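Local coordinates for protein soluble lytic murein transglycosylase (PDB 1QSA) that cleaves the glycosidic bonds between N-acetylmuramic acid and N-acetylglucosamine in peptidoglycan, forming a 1,6-anhydro bond in the N-acetylmuramic acid product, at residues Glu120-Ala125 / Arg147-Gln152; Leu202-Thr207 / Asp212-Met217. All coordinates share one frame; numbering follows the deposited sequence.

Both contacts belong to the all-helical superhelix, away from the predicted active site. They follow one another along the chain; their centres lie 29 Å apart and no atoms touch. In each, one aromatic ring from the earlier segment meets the later one, with no direct hydrogen bond across. Contact 1 sets a buried indole of helix 118-129 against the partly exposed turn after helix 138-148; a water and a lysine take part, while a sulfate sits on Arg-147, away from the indole. Contact 2 joins helices 201-207 and 212-228 through three buried residues; its chemistry is mainly apolar, with one water between the segments held only weakly by the threonine.

Contact 1 of 2, residues Glu120-Ala125 / Arg147-Gln152. With SO4 (sulfate ion), chain M.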
loop_
_atom_site.group_PDB
_atom_site.type_symbol
_atom_site.label_atom_id
_atom_site.label_comp_id
_atom_site.label_asym_id
_atom_site.label_seq_id
_atom_site.Cartn_x
_atom_site.Cartn_y
_atom_site.Cartn_z
ATOM N N GLU A 120 -11.675 -33.827 -3.538
ATOM C CA GLU A 120 -11.569 -32.482 -4.088
ATOM C C GLU A 120 -11.710 -31.433 -2.975
ATOM O O GLU A 120 -11.007 -30.412 -2.960
ATOM C CB GLU A 120 -12.637 -32.278 -5.161
ATOM C CG GLU A 120 -12.511 -30.951 -5.849
ATOM C CD GLU A 120 -13.499 -30.736 -6.985
ATOM O OE1 GLU A 120 -14.341 -31.621 -7.293
ATOM O OE2 GLU A 120 -13.418 -29.644 -7.579
ATOM N N ALA A 121 -12.603 -31.709 -2.030
ATOM C CA ALA A 121 -12.831 -30.808 -0.900
ATOM C C ALA A 121 -11.543 -30.646 -0.084
ATOM O O ALA A 121 -11.200 -29.532 0.312
ATOM C CB ALA A 121 -13.944 -31.342 -0.019
ATOM N N TRP A 122 -10.824 -31.749 0.137
ATOM C CA TRP A 122 -9.585 -31.718 0.919
ATOM C C TRP A 122 -8.448 -30.993 0.199
ATOM O O TRP A 122 -7.620 -30.338 0.849
ATOM C CB TRP A 122 -9.161 -33.135 1.318
ATOM C CG TRP A 122 -10.215 -33.947 2.041
ATOM C CD1 TRP A 122 -10.274 -35.316 2.107
ATOM C CD2 TRP A 122 -11.365 -33.465 2.770
ATOM N NE1 TRP A 122 -11.373 -35.711 2.822
ATOM C CE2 TRP A 122 -12.063 -34.602 3.240
ATOM C CE3 TRP A 122 -11.874 -32.191 3.066
ATOM C CZ2 TRP A 122 -13.245 -34.505 3.986
ATOM C CZ3 TRP A 122 -13.052 -32.096 3.809
ATOM C CH2 TRP A 122 -13.725 -33.247 4.261
ATOM N N GLN A 123 -8.402 -31.111 -1.126
ATOM C CA GLN A 123 -7.394 -30.414 -1.922
ATOM C C GLN A 123 -7.624 -28.914 -1.745
ATOM O O GLN A 123 -6.683 -28.161 -1.521
ATOM C CB GLN A 123 -7.513 -30.776 -3.405
ATOM C CG GLN A 123 -7.196 -32.231 -3.716
ATOM C CD GLN A 123 -7.801 -32.723 -5.039
ATOM O OE1 GLN A 123 -8.481 -31.979 -5.757
ATOM N NE2 GLN A 123 -7.571 -33.997 -5.347
ATOM N N GLY A 124 -8.887 -28.496 -1.810
ATOM C CA GLY A 124 -9.210 -27.083 -1.651
ATOM C C GLY A 124 -8.951 -26.604 -0.244
ATOM O O GLY A 124 -8.380 -25.519 -0.035
ATOM N N ALA A 125 -9.379 -27.408 0.725
ATOM C CA ALA A 125 -9.185 -27.090 2.139
ATOM C C ALA A 125 -7.709 -26.871 2.459
ATOM O O ALA A 125 -7.355 -25.877 3.091
ATOM C CB ALA A 125 -9.751 -28.199 3.020
ATOM N N ARG A 147 -10.349 -32.257 8.963
ATOM C CA ARG A 147 -9.616 -32.920 10.030
ATOM C C ARG A 147 -10.350 -34.194 10.490
ATOM O O ARG A 147 -9.725 -35.223 10.731
ATOM C CB ARG A 147 -9.411 -31.968 11.215
ATOM C CG ARG A 147 -8.651 -32.593 12.383
ATOM C CD ARG A 147 -8.367 -31.562 13.465
ATOM N NE ARG A 147 -7.622 -32.148 14.581
ATOM C CZ ARG A 147 -7.141 -31.456 15.610
ATOM N NH1 ARG A 147 -7.296 -30.137 15.677
ATOM N NH2 ARG A 147 -6.486 -32.089 16.578
ATOM N N ALA A 148 -11.674 -34.132 10.565
ATOM C CA ALA A 148 -12.472 -35.277 10.999
ATOM C C ALA A 148 -12.384 -36.475 10.050
ATOM O O ALA A 148 -12.607 -37.610 10.472
ATOM C CB ALA A 148 -13.929 -34.864 11.189
ATOM N N SER A 149 -12.026 -36.222 8.793
ATOM C CA SER A 149 -11.919 -37.272 7.779
ATOM C C SER A 149 -10.689 -38.162 7.932
ATOM O O SER A 149 -10.632 -39.244 7.345
ATOM C CB SER A 149 -11.856 -36.653 6.385
ATOM O OG SER A 149 -10.567 -36.110 6.155
ATOM N N GLY A 150 -9.684 -37.662 8.653
ATOM C CA GLY A 150 -8.447 -38.395 8.843
ATOM C C GLY A 150 -7.463 -38.101 7.728
ATOM O O GLY A 150 -6.345 -38.622 7.724
ATOM N N LYS A 151 -7.867 -37.254 6.781
ATOM C CA LYS A 151 -7.018 -36.926 5.639
ATOM C C LYS A 151 -6.140 -35.693 5.823
ATOM O O LYS A 151 -5.399 -35.324 4.912
ATOM C CB LYS A 151 -7.858 -36.769 4.367
ATOM C CG LYS A 151 -8.693 -38.004 3.970
ATOM C CD LYS A 151 -7.839 -39.239 3.769
ATOM C CE LYS A 151 -8.600 -40.303 2.963
ATOM N NZ LYS A 151 -9.935 -40.588 3.546
ATOM N N GLN A 152 -6.242 -35.041 6.975
ATOM C CA GLN A 152 -5.413 -33.865 7.241
ATOM C C GLN A 152 -4.052 -34.317 7.777
ATOM O O GLN A 152 -3.964 -34.827 8.891
ATOM C CB GLN A 152 -6.090 -32.940 8.256
ATOM C CG GLN A 152 -5.278 -31.682 8.583
ATOM C CD GLN A 152 -5.902 -30.872 9.698
ATOM O OE1 GLN A 152 -5.960 -31.317 10.844
ATOM N NE2 GLN A 152 -6.385 -29.676 9.366
HETATM S S SO4 M . -6.109 -36.060 17.066
HETATM O O1 SO4 M . -4.984 -36.382 16.166
HETATM O O2 SO4 M . -5.592 -35.685 18.395
HETATM O O3 SO4 M . -6.901 -34.948 16.500
HETATM O O4 SO4 M . -6.979 -37.248 17.209
HETATM O O HOH W 1 -12.241 -38.637 3.047
#
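The indole of Trp-122 has Ser-149 OG 3.2 Å above its plane, displaced toward the rim, while a water lies in plane at its edge. Along the same rim CZ2 of Trp-122 meets CB of Ser-149 at 3.5 Å, and CD1 of Trp-122 lies 3.6 Å from CB of Lys-151. CG of Trp-122 stands anti to its carbonyl carbon (chi1 -54°), which carries the ring toward the 147-152 turn. Trp-113 and Trp-146 also meet this ring, their planes inclined to it by about 30°.

Although Trp-122 NE1 and Ser-149 OG are 3.5 Å apart, the angle is too poor for a hydrogen bond. The hydroxyl is engaged elsewhere: it bonds to Trp-146 O and accepts from Lys-151 N at 3.0 Å (156°), forming an ST turn. The indole N-H goes instead to the water, 3.1 Å from Trp-122 NE1. Bends at chi2 and chi4 of Lys-151 bring its NZ to the same water.

On the far side of the turn, Arg-147 extends away from the indole and donates from NH2 to O3 of a sulfate, probably from the crystallisation liquor, at 2.9 Å, in the guanidinium plane; its NH1 bonds to Gln-179 O, and the sulfate also accepts from Ala-182 N.

Direct contact is therefore van der Waals, while the buried indole N-H is satisfied through a water that the lysine ammonium probably polarises.

Contact 2 of 2, residues Leu202-Thr207 / Asp212-Met217; sequences LTFART and DFTRQM
Thr-214 OG1 has several partners: it hydrogen-bonds to Gly-209 O and to Thr-211 N, and a water that also donates to Ala-205 O reaches it weakly. The water lies 2.9 Å from Ala-205 O, so it links the two segments, though loosely on the threonine side. With OG1 turned back to the preceding loop (chi1 58°), CB and CG2 of Thr-214 are left to meet Phe-204.

Phe-204 carries the direct contact through its ring; CG of Phe-204 is anti to the backbone N (chi1 174°), projecting the ring across to helix 212-228. There CE2 of Phe-204 approaches Thr-214 O at 3.5 Å, with the oxygen in the ring plane at its edge; Gln-244 NE2 hydrogen-bonds to that same carbonyl. CZ of Phe-204 touches Met-217 CB at 4.0 Å and Thr-214 CG2 at 4.1 Å. Ala-190 and Leu-194 of helix 185-196 also pack on the ring, and Met-217 reaches Ile-161 and Met-165 of helix 154-166.

Within the first segment, Thr-203 O receives both Thr-207 N and Thr-207 OG1.

Two nearly antiparallel helices joined by a short loop, with Phe-204 packed between them, form an alpha-alpha hairpin, the kind of unit from which alpha-superhelices are built.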
loop_
_atom_site.group_PDB
_atom_site.type_symbol
_atom_site.label_atom_id
_atom_site.label_comp_id
_atom_site.label_asym_id
_atom_site.label_seq_id
_atom_site.Cartn_x
_atom_site.Cartn_y
_atom_site.Cartn_z
ATOM N N LEU A 202 13.797 -18.604 25.665
ATOM C CA LEU A 202 14.921 -19.446 26.067
ATOM C C LEU A 202 14.421 -20.720 26.757
ATOM O O LEU A 202 14.975 -21.806 26.541
ATOM C CB LEU A 202 15.901 -18.677 26.956
ATOM C CG LEU A 202 17.207 -19.415 27.275
ATOM C CD1 LEU A 202 17.928 -19.843 25.996
ATOM C CD2 LEU A 202 18.102 -18.508 28.112
ATOM N N THR A 203 13.358 -20.590 27.551
ATOM C CA THR A 203 12.751 -21.740 28.229
ATOM C C THR A 203 12.179 -22.669 27.149
ATOM O O THR A 203 12.390 -23.882 27.193
ATOM C CB THR A 203 11.621 -21.301 29.188
ATOM O OG1 THR A 203 12.166 -20.447 30.200
ATOM C CG2 THR A 203 10.980 -22.500 29.856
ATOM N N PHE A 204 11.507 -22.081 26.157
ATOM C CA PHE A 204 10.930 -22.835 25.039
ATOM C C PHE A 204 12.033 -23.633 24.329
ATOM O O PHE A 204 11.878 -24.821 24.065
ATOM C CB PHE A 204 10.253 -21.867 24.046
ATOM C CG PHE A 204 9.742 -22.523 22.780
ATOM C CD1 PHE A 204 8.457 -23.076 22.734
ATOM C CD2 PHE A 204 10.532 -22.562 21.626
ATOM C CE1 PHE A 204 7.967 -23.655 21.554
ATOM C CE2 PHE A 204 10.054 -23.141 20.439
ATOM C CZ PHE A 204 8.765 -23.688 20.405
ATOM N N ALA A 205 13.151 -22.966 24.047
ATOM C CA ALA A 205 14.290 -23.568 23.359
ATOM C C ALA A 205 14.963 -24.706 24.135
ATOM O O ALA A 205 15.421 -25.676 23.547
ATOM C CB ALA A 205 15.318 -22.496 23.030
ATOM N N ARG A 206 15.026 -24.566 25.454
ATOM C CA ARG A 206 15.662 -25.575 26.293
ATOM C C ARG A 206 14.771 -26.764 26.643
ATOM O O ARG A 206 15.270 -27.876 26.819
ATOM C CB ARG A 206 16.173 -24.935 27.586
ATOM C CG ARG A 206 17.300 -23.948 27.389
ATOM C CD ARG A 206 17.611 -23.229 28.684
ATOM N NE ARG A 206 18.883 -22.520 28.609
ATOM C CZ ARG A 206 19.318 -21.663 29.529
ATOM N NH1 ARG A 206 18.570 -21.385 30.588
ATOM N NH2 ARG A 206 20.497 -21.069 29.375
ATOM N N THR A 207 13.462 -26.536 26.743
ATOM C CA THR A 207 12.532 -27.601 27.110
ATOM C C THR A 207 11.902 -28.390 25.964
ATOM O O THR A 207 11.165 -29.344 26.210
ATOM C CB THR A 207 11.416 -27.087 28.036
ATOM O OG1 THR A 207 10.615 -26.120 27.343
ATOM C CG2 THR A 207 12.014 -26.463 29.289
ATOM N N ASP A 212 13.800 -28.123 12.967
ATOM C CA ASP A 212 13.618 -26.989 12.070
ATOM C C ASP A 212 12.409 -26.171 12.548
ATOM O O ASP A 212 12.428 -24.935 12.533
ATOM C CB ASP A 212 13.399 -27.465 10.641
ATOM C CG ASP A 212 13.394 -26.324 9.649
ATOM O OD1 ASP A 212 14.363 -25.528 9.653
ATOM O OD2 ASP A 212 12.415 -26.223 8.876
ATOM N N PHE A 213 11.385 -26.868 13.029
ATOM C CA PHE A 213 10.180 -26.200 13.521
ATOM C C PHE A 213 10.439 -25.345 14.765
ATOM O O PHE A 213 10.139 -24.142 14.767
ATOM C CB PHE A 213 9.075 -27.229 13.826
ATOM C CG PHE A 213 7.838 -26.621 14.433
ATOM C CD1 PHE A 213 6.942 -25.906 13.640
ATOM C CD2 PHE A 213 7.584 -26.732 15.802
ATOM C CE1 PHE A 213 5.807 -25.307 14.205
ATOM C CE2 PHE A 213 6.452 -26.138 16.381
ATOM C CZ PHE A 213 5.558 -25.420 15.573
ATOM N N THR A 214 10.990 -25.949 15.822
ATOM C CA THR A 214 11.220 -25.201 17.054
ATOM C C THR A 214 12.262 -24.096 16.906
ATOM O O THR A 214 12.177 -23.078 17.599
ATOM C CB THR A 214 11.554 -26.113 18.244
ATOM O OG1 THR A 214 12.707 -26.897 17.926
ATOM C CG2 THR A 214 10.370 -27.025 18.565
ATOM N N ARG A 215 13.192 -24.262 15.962
ATOM C CA ARG A 215 14.210 -23.239 15.732
ATOM C C ARG A 215 13.555 -22.032 15.063
ATOM O O ARG A 215 13.795 -20.892 15.455
ATOM C CB ARG A 215 15.355 -23.786 14.874
ATOM C CG ARG A 215 16.265 -24.733 15.646
ATOM C CD ARG A 215 17.269 -25.415 14.737
ATOM N NE ARG A 215 18.028 -26.422 15.475
ATOM C CZ ARG A 215 18.176 -27.689 15.092
ATOM N NH1 ARG A 215 17.604 -28.127 13.973
ATOM N NH2 ARG A 215 18.892 -28.525 15.837
ATOM N N GLN A 216 12.690 -22.289 14.088
ATOM C CA GLN A 216 12.000 -21.195 13.403
ATOM C C GLN A 216 11.032 -20.468 14.335
ATOM O O GLN A 216 10.918 -19.238 14.282
ATOM C CB GLN A 216 11.272 -21.698 12.170
ATOM C CG GLN A 216 12.203 -22.122 11.061
ATOM C CD GLN A 216 11.459 -22.249 9.762
ATOM O OE1 GLN A 216 10.797 -21.310 9.332
ATOM N NE2 GLN A 216 11.513 -23.424 9.157
ATOM N N MET A 217 10.335 -21.223 15.180
ATOM C CA MET A 217 9.402 -20.639 16.136
ATOM C C MET A 217 10.173 -19.745 17.112
ATOM O O MET A 217 9.783 -18.607 17.377
ATOM C CB MET A 217 8.675 -21.744 16.905
ATOM C CG MET A 217 7.670 -22.558 16.064
ATOM S SD MET A 217 6.222 -21.583 15.546
ATOM C CE MET A 217 5.301 -21.520 17.074
HETATM O O HOH W 2 14.290 -26.272 20.943
#